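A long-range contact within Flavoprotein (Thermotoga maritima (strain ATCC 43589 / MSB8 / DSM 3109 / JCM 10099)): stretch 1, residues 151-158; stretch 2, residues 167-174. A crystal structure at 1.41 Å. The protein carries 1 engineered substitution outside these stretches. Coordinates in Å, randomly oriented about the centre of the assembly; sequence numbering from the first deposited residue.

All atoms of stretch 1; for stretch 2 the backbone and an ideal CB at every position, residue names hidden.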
# COMPACT_ATOMS: atom_id res chain seq x y z
N GLY A 151 -45.91 9.21 -20.50
CA GLY A 151 -46.71 10.29 -19.97
C GLY A 151 -46.03 11.21 -18.98
O GLY A 151 -46.69 12.10 -18.43
N LYS A 152 -44.73 11.01 -18.72
CA LYS A 152 -43.99 11.82 -17.77
C LYS A 152 -42.80 12.49 -18.46
O LYS A 152 -42.26 11.99 -19.44
CB LYS A 152 -43.46 10.97 -16.61
CG LYS A 152 -44.58 10.19 -15.89
CD LYS A 152 -45.51 11.12 -15.14
CE LYS A 152 -46.49 10.32 -14.30
NZ LYS A 152 -47.35 11.22 -13.50
N LYS A 153 -42.39 13.62 -17.90
CA LYS A 153 -41.23 14.37 -18.38
C LYS A 153 -39.98 13.90 -17.63
O LYS A 153 -39.89 14.06 -16.40
CB LYS A 153 -41.48 15.84 -18.11
CG LYS A 153 -40.38 16.79 -18.53
CD LYS A 153 -40.74 18.23 -18.12
CE LYS A 153 -42.04 18.73 -18.75
NZ LYS A 153 -42.06 18.68 -20.25
N PHE A 154 -39.03 13.31 -18.35
CA PHE A 154 -37.72 12.98 -17.81
C PHE A 154 -36.73 14.06 -18.24
O PHE A 154 -36.63 14.36 -19.42
CB PHE A 154 -37.24 11.65 -18.38
CG PHE A 154 -37.91 10.44 -17.78
CD1 PHE A 154 -39.21 10.10 -18.12
CD2 PHE A 154 -37.24 9.62 -16.86
CE1 PHE A 154 -39.83 8.99 -17.58
CE2 PHE A 154 -37.85 8.51 -16.33
CZ PHE A 154 -39.16 8.19 -16.69
N LYS A 155 -36.01 14.65 -17.29
CA LYS A 155 -35.08 15.72 -17.58
C LYS A 155 -33.67 15.24 -17.26
O LYS A 155 -33.44 14.70 -16.18
CB LYS A 155 -35.41 16.96 -16.75
CG LYS A 155 -34.52 18.16 -17.04
CD LYS A 155 -34.97 19.39 -16.26
CE LYS A 155 -34.29 20.64 -16.79
NZ LYS A 155 -34.61 20.89 -18.24
N PHE A 156 -32.75 15.41 -18.20
CA PHE A 156 -31.39 14.91 -18.05
C PHE A 156 -30.44 16.08 -17.81
O PHE A 156 -30.42 17.04 -18.59
CB PHE A 156 -30.99 14.08 -19.27
CG PHE A 156 -31.90 12.92 -19.49
CD1 PHE A 156 -31.74 11.76 -18.77
CD2 PHE A 156 -33.01 13.05 -20.32
CE1 PHE A 156 -32.61 10.71 -18.92
CE2 PHE A 156 -33.87 12.00 -20.47
CZ PHE A 156 -33.68 10.82 -19.76
N VAL A 157 -29.66 15.99 -16.74
CA VAL A 157 -28.76 17.05 -16.35
C VAL A 157 -27.35 16.47 -16.33
O VAL A 157 -27.06 15.55 -15.54
CB VAL A 157 -29.14 17.60 -14.97
CG1 VAL A 157 -28.15 18.67 -14.55
CG2 VAL A 157 -30.59 18.13 -14.98
N MET A 158 -26.47 17.01 -17.16
CA MET A 158 -25.09 16.53 -17.17
C MET A 158 -24.38 17.02 -15.92
O MET A 158 -24.46 18.20 -15.56
CB MET A 158 -24.36 17.05 -18.42
CG MET A 158 -24.98 16.65 -19.75
SD MET A 158 -25.29 14.89 -19.97
CE MET A 158 -27.08 14.83 -19.85
N UNK A 167 -20.95 11.23 -16.65
CA UNK A 167 -21.94 11.20 -15.59
C UNK A 167 -23.05 12.23 -15.81
O UNK A 167 -22.80 13.38 -16.17
CB UNK A 167 -21.26 11.44 -14.24
N UNK A 168 -24.28 11.78 -15.61
CA UNK A 168 -25.46 12.63 -15.64
C UNK A 168 -26.41 12.15 -14.55
O UNK A 168 -26.23 11.09 -13.96
CB UNK A 168 -26.13 12.61 -17.01
N UNK A 169 -27.43 12.95 -14.29
CA UNK A 169 -28.49 12.56 -13.37
C UNK A 169 -29.81 12.73 -14.11
O UNK A 169 -29.93 13.54 -15.02
CB UNK A 169 -28.46 13.39 -12.08
N UNK A 170 -30.80 11.92 -13.72
CA UNK A 170 -32.12 11.90 -14.34
C UNK A 170 -33.13 12.42 -13.33
O UNK A 170 -33.22 11.92 -12.21
CB UNK A 170 -32.49 10.49 -14.82
N UNK A 171 -33.89 13.44 -13.73
CA UNK A 171 -34.86 14.12 -12.88
C UNK A 171 -36.26 13.82 -13.38
O UNK A 171 -36.57 14.10 -14.54
CB UNK A 171 -34.61 15.63 -12.85
N UNK A 172 -37.10 13.25 -12.52
CA UNK A 172 -38.46 12.85 -12.86
C UNK A 172 -39.40 13.46 -11.82
O UNK A 172 -39.61 12.87 -10.76
CB UNK A 172 -38.60 11.33 -12.91
N UNK A 173 -39.95 14.64 -12.12
CA UNK A 173 -40.94 15.28 -11.25
C UNK A 173 -40.51 15.35 -9.79
O UNK A 173 -41.28 15.04 -8.87
CB UNK A 173 -42.27 14.53 -11.35
N UNK A 174 -39.27 15.76 -9.56
CA UNK A 174 -38.78 15.94 -8.21
C UNK A 174 -37.96 14.78 -7.69
O UNK A 174 -37.28 14.92 -6.67
CB UNK A 174 -39.96 16.18 -7.27

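The two stretches run as neighbouring antiparallel strands; as in any extended strand, successive side chains alternate between the face carrying Phe154, Phe156 and Met158 and the face carrying Lys155 and Val157.

Position 167 precedes the paired segment. Its CA-to-CB bond points sideways and nothing of stretch 1 lies within 5.5 Å of the ideal CB, so many residues would suit. It is Thr167, whose OG1 is hydrogen-bonded to a residue bordering one of the two stretches.

Position 168 pairs with Met158, its CB on the phenylalanine face and 3.7 Å from Met158 CE. Apolar surroundings favour a long, flexible aliphatic or thioether chain. In Met168, SD lies 3.7 Å from Met158 CE, and the extended chain brings CE to 3.8 Å from Phe156 CD1.

At 169 two hydrogen bonds lock the backbone to Val157: Val157 N to 169 O (3.0 Å) and 169 N to Val157 O (2.9 Å). The CB shares a face with the Val157 side chain, and a beta-branched or other aliphatic residue would fit. Val169 packs its CG2 3.8 Å from Val157 CB.

Position 170 returns to the aromatic face, its CB 4.1 Å from Phe156 CE1 and 5.2 Å from Phe154 CD2. Valine, threonine or isoleucine could reach both rings. Thr170 CG2 lies at the edge of the Phe154 ring, 3.8 Å from Phe154 CD2, and equally close to Phe156 CE1 (3.8 Å); OG1 is 3.4 Å from Phe156 CE1 and is hydrogen-bonded elsewhere in the structure.

Position 171 forms the second hydrogen-bonded pair: Lys155 N to 171 O (2.9 Å) and 171 N to Lys155 O (2.8 Å). Beside the aliphatic base of Lys155, an aromatic, beta-branched or long polar side chain would be plausible. Tyr171 sets its ring edge toward Lys155 CB, and its end leads away, the hydroxyl hydrogen-bonded elsewhere.

Position 172 lies opposite Phe154, its CB 4.5 Å from Phe154 CE2, and calls for a sizeable apolar group. Leu172 places CD1 over the ring face, 3.8 Å from the Phe154 ring centroid and nearly on its normal.

At 173 phi and psi are both positive, a left-handed turn conformation; the amino group of Lys152, within reach of a short acid, makes aspartate attractive, though glycine or asparagine would also suit. Asp173 OD1 accepts from water 1 (2.8 Å), which accepts from Lys153 N (2.9 Å). Asp173 OD2 stays 4.5 Å from Lys152 NZ, beyond a salt bridge.

Position 174, at phi 98°, would jam a CB against the preceding carbonyl O; it is Gly174.

Stretch 2 167-174: TMVTYLDG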
# COMPACT_ATOMS: atom_id res chain seq x y z
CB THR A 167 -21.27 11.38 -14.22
OG1 THR A 167 -20.51 12.58 -14.17
CG2 THR A 167 -20.34 10.29 -14.00
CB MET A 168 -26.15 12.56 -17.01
CG MET A 168 -26.75 11.22 -17.34
SD MET A 168 -27.71 11.32 -18.88
CE MET A 168 -28.51 9.74 -18.84
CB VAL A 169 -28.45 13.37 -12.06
CG1 VAL A 169 -27.13 13.14 -11.31
CG2 VAL A 169 -28.62 14.84 -12.34
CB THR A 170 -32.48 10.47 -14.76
OG1 THR A 170 -31.56 10.01 -15.76
CG2 THR A 170 -33.89 10.39 -15.34
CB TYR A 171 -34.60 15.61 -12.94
CG TYR A 171 -35.54 16.46 -12.12
CD1 TYR A 171 -35.34 16.61 -10.76
CD2 TYR A 171 -36.61 17.14 -12.71
CE1 TYR A 171 -36.18 17.40 -9.99
CE2 TYR A 171 -37.46 17.93 -11.94
CZ TYR A 171 -37.25 18.06 -10.59
OH TYR A 171 -38.08 18.85 -9.82
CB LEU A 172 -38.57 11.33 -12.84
CG LEU A 172 -39.96 10.78 -13.11
CD1 LEU A 172 -40.46 11.18 -14.49
CD2 LEU A 172 -39.96 9.28 -12.92
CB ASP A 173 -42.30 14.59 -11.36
CG ASP A 173 -42.95 14.76 -12.71
OD1 ASP A 173 -42.59 15.70 -13.46
OD2 ASP A 173 -43.85 13.96 -13.01
O HOH W 1 -43.94 15.00 -15.83
O HOH W 2 -39.36 16.00 -14.80
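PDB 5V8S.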